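Local coordinates for protein insecticyanin-A (Manduca sexta, PDB 1Z24) that binds the bile pigment biliverdin IX gamma as a blue lipocalin that contributes to the green camouflage of hornworms, at residues A[47-59]-A[66-78]. Residues are numbered along the deposited sequence; the frame is centred on the assembly and turned at random.
Sequences EYKYDGKKASVYN and VKEYMEGDLEIAP. With BLV (biliverdin IX gamma chromophore), chain B.
Val57 and Asn59 pair with Gly72 and Met70 across neighbouring antiparallel strands of the lipocalin beta-barrel, the arms of the hairpin formed by strands 55-63 and 66-76. Each pair exchanges two backbone hydrogen bonds, among them Val57 N to Gly72 O at 2.8 Å and Asn59 N to Met70 O at 2.9 Å, the latter nearly straight at 170°. The axes of segments 55-59 and 66-76 meet at 137° between their N-to-C directions, in keeping with the twist of a barrel wall. Ala55, Val57, Asn59, Met70 and Leu74 face the interior. There Leu74, its CG anti to the backbone N (chi1 -166°), lays CD1 over one face of the Tyr48 ring, 3.9 Å from the ring centroid; the Tyr48 hydroxyl is hydrogen-bonded to Tyr88. On the other side of the sheet, with Ser56, Glu71 and Asp73, the Tyr58 and Tyr69 rings lie nearly parallel but slid apart, with Tyr58 CE1 3.4 Å from Tyr69 CD1. Glu71 OE1 lies at the edge of the Tyr58 ring, 4.0 Å from CD1, the carboxylate plane almost perpendicular to the ring. An alanine in place of Tyr58 would remove this ring and is likely to deprive Tyr69 of its aromatic neighbour and to leave the Glu71 carboxylate without the ring edge it meets. In the pocket, Asn59 and Met70 both meet the biliverdin: Asn59 CB lies 3.5 Å from the pigment's methyl CMC, and Met70 SD sits 3.4 Å from its C1D.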
loop_
_atom_site.group_PDB
_atom_site.type_symbol
_atom_site.label_atom_id
_atom_site.label_comp_id
_atom_site.label_asym_id
_atom_site.label_seq_id
_atom_site.Cartn_x
_atom_site.Cartn_y
_atom_site.Cartn_z
ATOM N N GLU A 47 4.799 -28.228 -10.354
ATOM C CA GLU A 47 5.856 -29.073 -9.823
ATOM C C GLU A 47 7.207 -28.530 -10.188
ATOM O O GLU A 47 7.501 -28.359 -11.369
ATOM C CB GLU A 47 5.790 -30.435 -10.439
ATOM C CG GLU A 47 6.791 -31.454 -9.829
ATOM C CD GLU A 47 6.805 -32.779 -10.614
ATOM O OE1 GLU A 47 7.828 -33.313 -11.017
ATOM O OE2 GLU A 47 5.601 -33.277 -10.850
ATOM N N TYR A 48 8.016 -28.266 -9.146
ATOM C CA TYR A 48 9.334 -27.716 -9.279
ATOM C C TYR A 48 10.302 -28.787 -8.889
ATOM O O TYR A 48 10.119 -29.385 -7.850
ATOM C CB TYR A 48 9.534 -26.521 -8.284
ATOM C CG TYR A 48 8.465 -25.402 -8.439
ATOM C CD1 TYR A 48 8.009 -25.032 -9.708
ATOM C CD2 TYR A 48 7.861 -24.777 -7.344
ATOM C CE1 TYR A 48 7.044 -24.042 -9.889
ATOM C CE2 TYR A 48 6.905 -23.768 -7.498
ATOM C CZ TYR A 48 6.499 -23.392 -8.784
ATOM O OH TYR A 48 5.582 -22.384 -9.014
ATOM N N LYS A 49 11.287 -29.011 -9.751
ATOM C CA LYS A 49 12.360 -29.992 -9.593
ATOM C C LYS A 49 13.696 -29.250 -9.493
ATOM O O LYS A 49 13.944 -28.299 -10.231
ATOM C CB LYS A 49 12.371 -30.771 -10.840
ATOM C CG LYS A 49 12.215 -32.235 -10.707
ATOM C CD LYS A 49 13.145 -32.936 -11.705
ATOM C CE LYS A 49 13.014 -34.485 -11.741
ATOM N NZ LYS A 49 12.051 -35.104 -12.716
ATOM N N TYR A 50 14.575 -29.640 -8.574
ATOM C CA TYR A 50 15.868 -28.972 -8.409
ATOM C C TYR A 50 17.046 -29.965 -8.489
ATOM O O TYR A 50 16.983 -31.078 -7.972
ATOM C CB TYR A 50 15.910 -28.226 -7.030
ATOM C CG TYR A 50 17.116 -27.313 -6.782
ATOM C CD1 TYR A 50 17.738 -26.648 -7.845
ATOM C CD2 TYR A 50 17.677 -27.160 -5.512
ATOM C CE1 TYR A 50 18.855 -25.827 -7.672
ATOM C CE2 TYR A 50 18.792 -26.339 -5.314
ATOM C CZ TYR A 50 19.378 -25.667 -6.392
ATOM O OH TYR A 50 20.465 -24.833 -6.278
ATOM N N ASP A 51 18.116 -29.542 -9.140
ATOM C CA ASP A 51 19.298 -30.357 -9.283
ATOM C C ASP A 51 20.345 -29.936 -8.271
ATOM O O ASP A 51 21.016 -30.775 -7.707
ATOM C CB ASP A 51 19.986 -30.035 -10.621
ATOM C CG ASP A 51 19.589 -31.120 -11.529
ATOM O OD1 ASP A 51 18.823 -31.997 -11.137
ATOM O OD2 ASP A 51 20.124 -31.017 -12.738
ATOM N N GLY A 52 20.478 -28.622 -8.084
ATOM C CA GLY A 52 21.442 -27.987 -7.191
ATOM C C GLY A 52 22.132 -26.953 -8.059
ATOM O O GLY A 52 22.787 -26.004 -7.622
ATOM N N LYS A 53 21.929 -27.179 -9.340
ATOM C CA LYS A 53 22.493 -26.329 -10.335
ATOM C C LYS A 53 21.380 -25.956 -11.244
ATOM O O LYS A 53 21.328 -24.864 -11.814
ATOM C CB LYS A 53 23.560 -27.090 -11.171
ATOM C CG LYS A 53 24.628 -26.216 -11.886
ATOM C CD LYS A 53 25.515 -26.937 -12.923
ATOM C CE LYS A 53 26.244 -25.985 -13.898
ATOM N NZ LYS A 53 27.724 -26.071 -13.915
ATOM N N LYS A 54 20.472 -26.889 -11.386
ATOM C CA LYS A 54 19.403 -26.556 -12.276
ATOM C C LYS A 54 18.031 -26.865 -11.773
ATOM O O LYS A 54 17.796 -27.913 -11.164
ATOM C CB LYS A 54 19.611 -27.069 -13.651
ATOM C CG LYS A 54 18.551 -26.528 -14.600
ATOM C CD LYS A 54 18.688 -27.089 -16.030
ATOM C CE LYS A 54 17.390 -27.526 -16.771
ATOM N NZ LYS A 54 17.591 -28.585 -17.819
ATOM N N ALA A 55 17.137 -25.930 -12.059
ATOM C CA ALA A 55 15.755 -26.050 -11.657
ATOM C C ALA A 55 14.809 -25.963 -12.843
ATOM O O ALA A 55 15.030 -25.199 -13.757
ATOM C CB ALA A 55 15.465 -25.036 -10.580
ATOM N N SER A 56 13.759 -26.772 -12.835
ATOM C CA SER A 56 12.799 -26.768 -13.927
ATOM C C SER A 56 11.372 -26.751 -13.418
ATOM O O SER A 56 11.103 -27.017 -12.249
ATOM C CB SER A 56 12.967 -27.963 -14.808
ATOM O OG SER A 56 12.706 -29.130 -14.109
ATOM N N VAL A 57 10.436 -26.433 -14.281
ATOM C CA VAL A 57 9.049 -26.405 -13.839
ATOM C C VAL A 57 8.130 -27.202 -14.751
ATOM O O VAL A 57 8.292 -27.238 -15.963
ATOM C CB VAL A 57 8.524 -24.962 -13.548
ATOM C CG1 VAL A 57 9.163 -23.913 -14.414
ATOM C CG2 VAL A 57 7.032 -24.824 -13.710
ATOM N N TYR A 58 7.157 -27.835 -14.156
ATOM C CA TYR A 58 6.193 -28.566 -14.869
ATOM C C TYR A 58 4.842 -28.107 -14.294
ATOM O O TYR A 58 4.493 -28.393 -13.149
ATOM C CB TYR A 58 6.391 -30.086 -14.697
ATOM C CG TYR A 58 5.287 -30.832 -15.426
ATOM C CD1 TYR A 58 5.434 -31.172 -16.772
ATOM C CD2 TYR A 58 4.112 -31.221 -14.800
ATOM C CE1 TYR A 58 4.446 -31.831 -17.491
ATOM C CE2 TYR A 58 3.109 -31.904 -15.494
ATOM C CZ TYR A 58 3.285 -32.203 -16.836
ATOM O OH TYR A 58 2.352 -32.907 -17.512
ATOM N N ASN A 59 4.069 -27.370 -15.084
ATOM C CA ASN A 59 2.785 -26.925 -14.609
ATOM C C ASN A 59 1.667 -27.612 -15.382
ATOM O O ASN A 59 1.729 -27.795 -16.613
ATOM C CB ASN A 59 2.556 -25.427 -14.933
ATOM C CG ASN A 59 3.173 -24.362 -14.039
ATOM O OD1 ASN A 59 3.506 -24.604 -12.831
ATOM N ND2 ASN A 59 3.352 -23.126 -14.677
ATOM N N VAL A 66 -8.929 -32.634 -20.734
ATOM C CA VAL A 66 -7.610 -32.498 -21.287
ATOM C C VAL A 66 -6.644 -31.939 -20.293
ATOM O O VAL A 66 -6.919 -30.947 -19.588
ATOM C CB VAL A 66 -7.626 -31.500 -22.401
ATOM C CG1 VAL A 66 -6.186 -31.453 -22.947
ATOM C CG2 VAL A 66 -8.658 -32.060 -23.372
ATOM N N LYS A 67 -5.506 -32.582 -20.268
ATOM C CA LYS A 67 -4.532 -32.123 -19.366
ATOM C C LYS A 67 -3.588 -31.238 -20.073
ATOM O O LYS A 67 -2.771 -31.722 -20.851
ATOM C CB LYS A 67 -3.714 -33.219 -18.721
ATOM C CG LYS A 67 -2.937 -32.772 -17.490
ATOM C CD LYS A 67 -1.519 -33.283 -17.334
ATOM C CE LYS A 67 -1.201 -34.765 -17.176
ATOM N NZ LYS A 67 -0.597 -35.118 -15.862
ATOM N N GLU A 68 -3.683 -29.959 -19.766
ATOM C CA GLU A 68 -2.762 -29.022 -20.371
ATOM C C GLU A 68 -1.568 -28.754 -19.464
ATOM O O GLU A 68 -1.673 -28.578 -18.214
ATOM C CB GLU A 68 -3.428 -27.732 -20.783
ATOM C CG GLU A 68 -4.570 -28.023 -21.716
ATOM C CD GLU A 68 -5.369 -26.776 -21.966
ATOM O OE1 GLU A 68 -5.019 -25.683 -21.570
ATOM O OE2 GLU A 68 -6.468 -26.979 -22.620
ATOM N N TYR A 69 -0.396 -28.710 -20.117
ATOM C CA TYR A 69 0.772 -28.469 -19.328
ATOM C C TYR A 69 1.789 -27.552 -19.972
ATOM O O TYR A 69 1.707 -27.236 -21.163
ATOM C CB TYR A 69 1.361 -29.799 -18.916
ATOM C CG TYR A 69 1.822 -30.543 -20.102
ATOM C CD1 TYR A 69 3.186 -30.479 -20.397
ATOM C CD2 TYR A 69 0.936 -31.297 -20.892
ATOM C CE1 TYR A 69 3.688 -31.185 -21.493
ATOM C CE2 TYR A 69 1.418 -32.016 -21.994
ATOM C CZ TYR A 69 2.796 -31.943 -22.271
ATOM O OH TYR A 69 3.343 -32.615 -23.337
ATOM N N MET A 70 2.745 -27.117 -19.143
ATOM C CA MET A 70 3.807 -26.220 -19.574
ATOM C C MET A 70 5.087 -26.647 -18.926
ATOM O O MET A 70 5.105 -26.964 -17.732
ATOM C CB MET A 70 3.598 -24.839 -18.931
ATOM C CG MET A 70 2.320 -24.162 -19.297
ATOM S SD MET A 70 1.910 -22.778 -18.195
ATOM C CE MET A 70 2.914 -21.437 -18.777
ATOM N N GLU A 71 6.151 -26.639 -19.707
ATOM C CA GLU A 71 7.456 -27.005 -19.198
ATOM C C GLU A 71 8.389 -25.820 -19.302
ATOM O O GLU A 71 8.408 -25.167 -20.343
ATOM C CB GLU A 71 8.028 -28.178 -19.992
ATOM C CG GLU A 71 7.020 -29.348 -20.066
ATOM C CD GLU A 71 7.610 -30.659 -20.564
ATOM O OE1 GLU A 71 7.959 -31.507 -19.794
ATOM O OE2 GLU A 71 7.732 -30.778 -21.872
ATOM N N GLY A 72 9.147 -25.501 -18.238
ATOM C CA GLY A 72 10.030 -24.361 -18.349
ATOM C C GLY A 72 11.159 -24.447 -17.374
ATOM O O GLY A 72 11.320 -25.451 -16.710
ATOM N N ASP A 73 11.916 -23.364 -17.310
ATOM C CA ASP A 73 13.029 -23.264 -16.444
ATOM C C ASP A 73 12.665 -22.429 -15.259
ATOM O O ASP A 73 11.778 -21.584 -15.315
ATOM C CB ASP A 73 14.190 -22.642 -17.224
ATOM C CG ASP A 73 14.630 -23.538 -18.410
ATOM O OD1 ASP A 73 14.687 -23.126 -19.568
ATOM O OD2 ASP A 73 14.946 -24.778 -18.056
ATOM N N LEU A 74 13.379 -22.685 -14.197
ATOM C CA LEU A 74 13.146 -21.958 -12.977
ATOM C C LEU A 74 14.451 -21.475 -12.393
ATOM O O LEU A 74 15.428 -22.214 -12.360
ATOM C CB LEU A 74 12.395 -22.903 -11.980
ATOM C CG LEU A 74 11.795 -22.126 -10.796
ATOM C CD1 LEU A 74 10.785 -22.940 -10.018
ATOM C CD2 LEU A 74 12.851 -21.757 -9.804
ATOM N N GLU A 75 14.480 -20.255 -11.900
ATOM C CA GLU A 75 15.695 -19.742 -11.305
ATOM C C GLU A 75 15.368 -18.676 -10.275
ATOM O O GLU A 75 14.298 -18.042 -10.321
ATOM C CB GLU A 75 16.505 -19.105 -12.418
ATOM C CG GLU A 75 17.994 -19.093 -12.246
ATOM C CD GLU A 75 18.569 -18.248 -13.300
ATOM O OE1 GLU A 75 19.752 -17.915 -13.333
ATOM O OE2 GLU A 75 17.635 -17.906 -14.170
ATOM N N ILE A 76 16.299 -18.491 -9.348
ATOM C CA ILE A 76 16.069 -17.487 -8.366
ATOM C C ILE A 76 16.198 -16.131 -9.034
ATOM O O ILE A 76 17.093 -15.877 -9.861
ATOM C CB ILE A 76 17.113 -17.510 -7.244
ATOM C CG1 ILE A 76 17.136 -18.824 -6.461
ATOM C CG2 ILE A 76 16.937 -16.333 -6.256
ATOM C CD1 ILE A 76 15.858 -19.188 -5.704
ATOM N N ALA A 77 15.311 -15.209 -8.664
ATOM C CA ALA A 77 15.374 -13.858 -9.224
ATOM C C ALA A 77 16.731 -13.194 -8.929
ATOM O O ALA A 77 17.318 -13.321 -7.839
ATOM C CB ALA A 77 14.162 -12.965 -8.851
ATOM N N PRO A 78 17.231 -12.494 -9.941
ATOM C CA PRO A 78 18.497 -11.812 -9.895
ATOM C C PRO A 78 18.641 -10.971 -8.693
ATOM O O PRO A 78 19.685 -11.014 -8.137
ATOM C CB PRO A 78 18.669 -10.896 -11.098
ATOM C CG PRO A 78 17.452 -11.130 -11.901
ATOM C CD PRO A 78 16.602 -12.202 -11.213
HETATM N NA BLV B . 1.054 -17.210 -13.391
HETATM C C1A BLV B . 0.958 -16.045 -14.077
HETATM C C2A BLV B . 1.792 -14.984 -13.539
HETATM C C3A BLV B . 2.440 -15.537 -12.476
HETATM C C4A BLV B . 1.960 -16.929 -12.390
HETATM C CMA BLV B . 3.430 -14.877 -11.442
HETATM O OA BLV B . 0.247 -15.923 -15.051
HETATM C CAA BLV B . 1.853 -13.593 -14.028
HETATM C CBA BLV B . 0.593 -12.985 -13.488
HETATM C CGA BLV B . 0.424 -11.591 -14.090
HETATM O O1A BLV B . 0.676 -10.595 -13.470
HETATM O O2A BLV B . 0.065 -11.496 -15.222
HETATM C CHB BLV B . 2.372 -17.809 -11.390
HETATM N NB BLV B . 1.214 -19.879 -11.982
HETATM C C1B BLV B . 1.867 -19.062 -11.085
HETATM C C2B BLV B . 1.990 -19.701 -9.799
HETATM C C3B BLV B . 1.406 -20.893 -9.933
HETATM C C4B BLV B . 0.904 -20.994 -11.308
HETATM C CMB BLV B . 2.664 -19.125 -8.564
HETATM C CAB BLV B . 1.264 -21.933 -8.862
HETATM C CBB BLV B . 0.040 -22.553 -8.856
HETATM C CHC BLV B . 0.275 -22.137 -11.819
HETATM N NC BLV B . -0.396 -21.638 -14.093
HETATM C C1C BLV B . -0.118 -22.490 -13.078
HETATM C C2C BLV B . -0.338 -23.889 -13.479
HETATM C C3C BLV B . -0.720 -23.957 -14.757
HETATM C C4C BLV B . -0.759 -22.495 -15.164
HETATM C CMC BLV B . -0.060 -25.035 -12.625
HETATM C CAC BLV B . -1.103 -25.110 -15.705
HETATM C CBC BLV B . -0.977 -24.973 -17.046
HETATM C CHD BLV B . -1.211 -22.010 -16.441
HETATM N ND BLV B . 0.296 -20.064 -16.663
HETATM C C1D BLV B . -0.733 -20.922 -17.145
HETATM C C2D BLV B . -1.162 -20.483 -18.508
HETATM C C3D BLV B . -0.409 -19.381 -18.843
HETATM C C4D BLV B . 0.469 -19.163 -17.707
HETATM C CMD BLV B . -2.227 -21.082 -19.376
HETATM O OD BLV B . 1.287 -18.275 -17.673
HETATM C CAD BLV B . -0.469 -18.612 -20.102
HETATM C CBD BLV B . 0.712 -19.022 -20.960
HETATM C CGD BLV B . 0.852 -18.095 -22.223
HETATM O O1D BLV B . 0.367 -18.427 -23.258
HETATM O O2D BLV B . 1.425 -17.023 -22.165
#